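Local coordinates for protein tubulin binding cofactor C (Leishmania major, PDB 5AJ8) that probably acts as a chaperone cofactor in tubulin folding and is represented here by its C-terminal domain, at residues 40-45 with 117-122; 55-60 with 160-165. The protein carries 1 engineered substitution. All coordinates share one frame; numbering follows the deposited sequence. Where two conformers were deposited one is given.

Contact 1 (40-45 with 117-122); sequences YCLPIA and AEWVSR
Leu42 and Pro43 pack on Trp119 by van der Waals contact, with no hydrogen bond between the segments. Residues 40-41 end a strand. At Leu42 the chain leaves it, with CG anti to the carbonyl carbon (chi1 -60°), which lets the CD2 branch reach the far ring of the indole: CD2 is 4.0 Å from Trp119 CZ3 and 4.1 Å from Trp119 CH2. The two side chains approach at a slant. Pro43 follows with its CB directed at the helix and supplies the closest approaches. Its CD lies 3.7 Å from Trp119 CE3, the pyrrolidine and indole side chains crossing at nearly a right angle. One atom further, CG rests 3.6 Å from the helix carbonyl Trp119 O and 4.2 Å from Val120 CA, so this ring packs on backbone as well as side chain. The CA atoms of Pro43 and Val120 are just 5.8 Å apart, evidence of a close seat. Trp119 has chi1 at -94°, well off a staggered value, and its six-membered ring, through CE3, CZ3 and CH2, meets Leu42 and Pro43 obliquely. Around this buried patch, Tyr113 meets Trp119 edge-to-face, and Leu42 also touches His25 and Leu102. Pro43 and Val120 both touch Ala61 of strand 56-62, while Val120 reaches Trp78 of strand 73-79; helix 116-122 thus sits against the corner that follows strand 38-41 and against the C-terminal ends of the next two strands.

Contact 2 (55-60 with 160-165); sequences NCRVYV and EERAST
Arg162 runs past the hydroxyl of Tyr59 with an extended chain and meets it with both its backbone carbonyl and its guanidinium. CB of Arg162 lies 3.5 Å from Tyr59 OH. With CG anti to the backbone N (chi1 179°) and the chain extended as far as NE, the next two carbons pass alongside the oxygen, CG at 3.4 Å and CD at 3.3 Å from Tyr59 OH. CD also packs on Arg57, 3.8 Å from its CG, the two chains crossing at about a right angle. NE and CZ stand farther from the hydroxyl. The guanidinium then turns, and its NH1 donates to Tyr59 OH at 2.9 Å, an almost straight bond of 165° lying in the guanidinium plane. The ring and guanidinium planes are 43° apart, so the two groups are not stacked. Tyr59 OH in turn donates to Arg162 O at 2.8 Å, approaching from above the carbonyl plane. CB of Ser164 packs beside the same hydroxyl, while Ser164 OG bonds to Tyr40. Arg57, bent at chi2 and chi3, carries its guanidinium back along its segment, where NH1 donates to Asn55 OD1 at 2.8 Å. Tyr76 stacks on the Tyr59 ring and also bonds to Arg162 N. Tyr59 OH donates one hydrogen bond and accepts another, which would fix the orientation of the hydroxyl; Arg162 NH1 also bonds to Tyr40 OH, so directional bonds join the tyrosine-bearing strands to an otherwise irregular loop.

In the fold
From the N terminus, the chain runs through contact 1's 40-45, then contact 2's 55-60, one coil later in the parallel beta-helix of this TBCC-family domain. After further coils it reaches helix 116-122, which closes a loop back to 40-45; the later segment 160-165, beyond strand 153-155, closes another back to 55-60. Because the segments alternate, the two loops cross. Their centres are about 16 Å apart, yet they meet directly: Cys41 N probably bonds to Tyr59 O between neighbouring strands 38-41 and 56-62, and Tyr40 OH to Ser164 OG. Together they tie the helix to the turn beyond strand 38-41 and the C-terminal loop to strand 56-62 of the same sheet.

Contact 1 (40-45 with 117-122)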
# COMPACT_ATOMS: atom_id res chain seq x y z
N TYR A 40 5.71 4.39 2.90
CA TYR A 40 6.09 3.06 3.37
C TYR A 40 5.23 2.69 4.58
O TYR A 40 5.37 3.33 5.63
CB TYR A 40 7.56 3.08 3.76
CG TYR A 40 8.47 3.37 2.61
CD1 TYR A 40 8.77 2.39 1.68
CD2 TYR A 40 9.05 4.63 2.44
CE1 TYR A 40 9.60 2.65 0.63
CE2 TYR A 40 9.90 4.89 1.40
CZ TYR A 40 10.16 3.91 0.49
OH TYR A 40 11.00 4.15 -0.54
N CYS A 41 4.34 1.71 4.42
CA CYS A 41 3.48 1.24 5.50
C CYS A 41 3.88 -0.15 6.02
O CYS A 41 3.96 -1.12 5.26
CB CYS A 41 2.02 1.17 5.08
SG CYS A 41 1.38 2.60 4.17
N LEU A 42 4.08 -0.23 7.33
CA LEU A 42 4.13 -1.52 7.99
C LEU A 42 2.72 -2.16 7.83
O LEU A 42 1.74 -1.47 7.58
CB LEU A 42 4.52 -1.36 9.46
CG LEU A 42 5.88 -0.72 9.74
CD1 LEU A 42 6.16 -0.65 11.23
CD2 LEU A 42 7.02 -1.45 9.02
N PRO A 43 2.64 -3.50 7.91
CA PRO A 43 1.34 -4.15 7.68
C PRO A 43 0.23 -3.59 8.57
O PRO A 43 0.44 -3.43 9.74
CB PRO A 43 1.64 -5.64 7.99
CG PRO A 43 3.10 -5.79 7.68
CD PRO A 43 3.72 -4.49 8.08
N ILE A 44 -0.94 -3.30 7.97
CA ILE A 44 -2.12 -2.80 8.68
C ILE A 44 -3.11 -3.95 8.84
O ILE A 44 -3.46 -4.60 7.86
CB ILE A 44 -2.77 -1.69 7.86
CG1 ILE A 44 -1.75 -0.62 7.45
CG2 ILE A 44 -3.94 -1.08 8.60
CD1 ILE A 44 -1.08 0.04 8.63
N ALA A 45 -3.55 -4.20 10.06
CA ALA A 45 -4.44 -5.31 10.35
C ALA A 45 -5.86 -4.78 10.27
O ALA A 45 -6.59 -4.78 11.24
CB ALA A 45 -4.16 -5.90 11.73
N ALA A 117 6.16 -12.53 3.90
CA ALA A 117 5.06 -13.40 4.36
C ALA A 117 4.96 -13.41 5.88
O ALA A 117 3.86 -13.31 6.40
CB ALA A 117 5.22 -14.83 3.84
N GLU A 118 6.09 -13.50 6.56
CA GLU A 118 6.12 -13.47 8.03
C GLU A 118 5.62 -12.14 8.57
O GLU A 118 4.83 -12.10 9.50
CB GLU A 118 7.54 -13.73 8.55
CG GLU A 118 7.94 -15.19 8.59
CD GLU A 118 9.42 -15.38 8.87
OE1 GLU A 118 10.25 -15.02 8.00
OE2 GLU A 118 9.75 -15.88 9.97
N TRP A 119 6.12 -11.05 8.01
CA TRP A 119 5.66 -9.71 8.40
C TRP A 119 4.14 -9.57 8.25
O TRP A 119 3.44 -9.09 9.14
CB TRP A 119 6.32 -8.63 7.52
CG TRP A 119 7.56 -8.04 8.06
CD1 TRP A 119 8.83 -8.42 7.80
CD2 TRP A 119 7.64 -6.94 8.97
NE1 TRP A 119 9.71 -7.63 8.50
CE2 TRP A 119 9.00 -6.71 9.22
CE3 TRP A 119 6.69 -6.15 9.62
CZ2 TRP A 119 9.44 -5.70 10.06
CZ3 TRP A 119 7.12 -5.16 10.46
CH2 TRP A 119 8.48 -4.94 10.68
N VAL A 120 3.65 -10.00 7.09
CA VAL A 120 2.24 -9.85 6.78
C VAL A 120 1.38 -10.78 7.65
O VAL A 120 0.28 -10.41 8.05
CB VAL A 120 2.01 -10.10 5.28
CG1 VAL A 120 0.55 -10.26 4.96
CG2 VAL A 120 2.61 -8.95 4.46
N SER A 121 1.88 -11.98 7.93
CA SER A 121 1.16 -12.91 8.81
C SER A 121 1.17 -12.40 10.27
O SER A 121 0.12 -12.30 10.90
CB SER A 121 1.78 -14.31 8.74
OG SER A 121 1.29 -15.13 9.76
N ARG A 122 2.36 -12.06 10.79
CA ARG A 122 2.52 -11.77 12.22
C ARG A 122 2.09 -10.35 12.59
O ARG A 122 1.42 -10.17 13.60
CB ARG A 122 3.95 -12.02 12.67
CG ARG A 122 4.52 -13.40 12.35
CD ARG A 122 3.85 -14.47 13.17
NE ARG A 122 4.18 -14.31 14.58
CZ ARG A 122 5.14 -14.97 15.23
NH1 ARG A 122 5.88 -15.87 14.61
NH2 ARG A 122 5.35 -14.73 16.52

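Contact 2 (55-60 with 160-165)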
# COMPACT_ATOMS: atom_id res chain seq x y z
N ASN A 55 0.89 11.05 -7.83
CA ASN A 55 2.34 10.91 -8.04
C ASN A 55 3.04 10.39 -6.79
O ASN A 55 3.99 11.00 -6.31
CB ASN A 55 2.93 12.24 -8.49
CG ASN A 55 4.38 12.13 -8.92
OD1 ASN A 55 4.84 11.08 -9.38
ND2 ASN A 55 5.11 13.23 -8.78
N CYS A 56 2.53 9.29 -6.24
CA CYS A 56 3.12 8.68 -5.06
C CYS A 56 3.47 7.24 -5.37
O CYS A 56 2.83 6.62 -6.20
CB CYS A 56 2.17 8.71 -3.86
SG CYS A 56 1.80 10.34 -3.21
N ARG A 57 4.49 6.74 -4.68
CA ARG A 57 4.82 5.31 -4.67
C ARG A 57 4.47 4.81 -3.27
O ARG A 57 4.99 5.33 -2.29
CB ARG A 57 6.33 5.12 -4.92
CG ARG A 57 6.78 4.98 -6.35
CD ARG A 57 6.48 6.20 -7.18
NE ARG A 57 6.90 7.46 -6.57
CZ ARG A 57 6.43 8.65 -6.97
NH1 ARG A 57 5.55 8.72 -7.98
NH2 ARG A 57 6.85 9.76 -6.35
N VAL A 58 3.59 3.81 -3.18
CA VAL A 58 3.02 3.35 -1.91
C VAL A 58 3.27 1.86 -1.69
O VAL A 58 3.04 1.07 -2.60
CB VAL A 58 1.52 3.62 -1.89
CG1 VAL A 58 0.90 3.30 -0.54
CG2 VAL A 58 1.27 5.08 -2.24
N TYR A 59 3.82 1.50 -0.53
CA TYR A 59 4.10 0.11 -0.17
C TYR A 59 3.22 -0.19 1.02
O TYR A 59 3.42 0.38 2.07
CB TYR A 59 5.57 -0.09 0.17
CG TYR A 59 6.53 0.30 -0.96
CD1 TYR A 59 6.86 1.61 -1.19
CD2 TYR A 59 7.07 -0.66 -1.81
CE1 TYR A 59 7.70 1.98 -2.23
CE2 TYR A 59 7.92 -0.31 -2.87
CZ TYR A 59 8.23 1.02 -3.07
OH TYR A 59 9.11 1.41 -4.08
N VAL A 60 2.24 -1.06 0.86
CA VAL A 60 1.26 -1.32 1.93
C VAL A 60 0.78 -2.77 1.93
O VAL A 60 0.50 -3.37 0.86
CB VAL A 60 0.03 -0.36 1.80
CG1 VAL A 60 -0.64 -0.50 0.44
CG2 VAL A 60 -0.96 -0.53 2.93
N GLU A 160 9.95 -2.33 -14.23
CA GLU A 160 9.41 -1.08 -13.72
C GLU A 160 9.22 -1.17 -12.21
O GLU A 160 8.80 -0.21 -11.60
CB GLU A 160 8.07 -0.77 -14.39
CG GLU A 160 8.10 -0.79 -15.91
CD GLU A 160 6.72 -0.59 -16.53
OE1 GLU A 160 5.75 -1.30 -16.15
OE2 GLU A 160 6.61 0.26 -17.43
N GLU A 161 9.50 -2.31 -11.59
CA GLU A 161 9.33 -2.41 -10.14
C GLU A 161 10.38 -1.52 -9.46
O GLU A 161 11.51 -1.50 -9.87
CB GLU A 161 9.39 -3.87 -9.64
CG GLU A 161 8.10 -4.63 -9.91
CD GLU A 161 8.19 -6.15 -9.65
OE1 GLU A 161 9.21 -6.65 -9.12
OE2 GLU A 161 7.23 -6.86 -9.98
N ARG A 162 9.98 -0.77 -8.46
CA ARG A 162 10.92 0.03 -7.67
C ARG A 162 11.21 -0.71 -6.37
O ARG A 162 10.41 -0.70 -5.45
CB ARG A 162 10.33 1.40 -7.41
CG ARG A 162 11.16 2.36 -6.58
CD ARG A 162 10.26 3.57 -6.32
NE ARG A 162 10.90 4.67 -5.60
CZ ARG A 162 10.96 4.79 -4.28
NH1 ARG A 162 10.47 3.84 -3.45
NH2 ARG A 162 11.56 5.88 -3.78
N ALA A 163 12.36 -1.37 -6.34
CA ALA A 163 12.77 -2.22 -5.22
C ALA A 163 13.47 -1.36 -4.16
O ALA A 163 14.66 -1.16 -4.21
CB ALA A 163 13.68 -3.33 -5.72
N SER A 164 12.70 -0.81 -3.22
CA SER A 164 13.23 0.17 -2.27
C SER A 164 13.98 -0.52 -1.11
O SER A 164 13.45 -1.46 -0.47
CB SER A 164 12.10 1.05 -1.73
OG SER A 164 12.54 1.93 -0.71
N THR A 165 15.20 -0.02 -0.84
CA THR A 165 15.98 -0.48 0.30
C THR A 165 15.78 0.41 1.51
O THR A 165 16.40 0.20 2.53
CB THR A 165 17.48 -0.54 -0.03
OG1 THR A 165 17.93 0.75 -0.44
CG2 THR A 165 17.75 -1.57 -1.17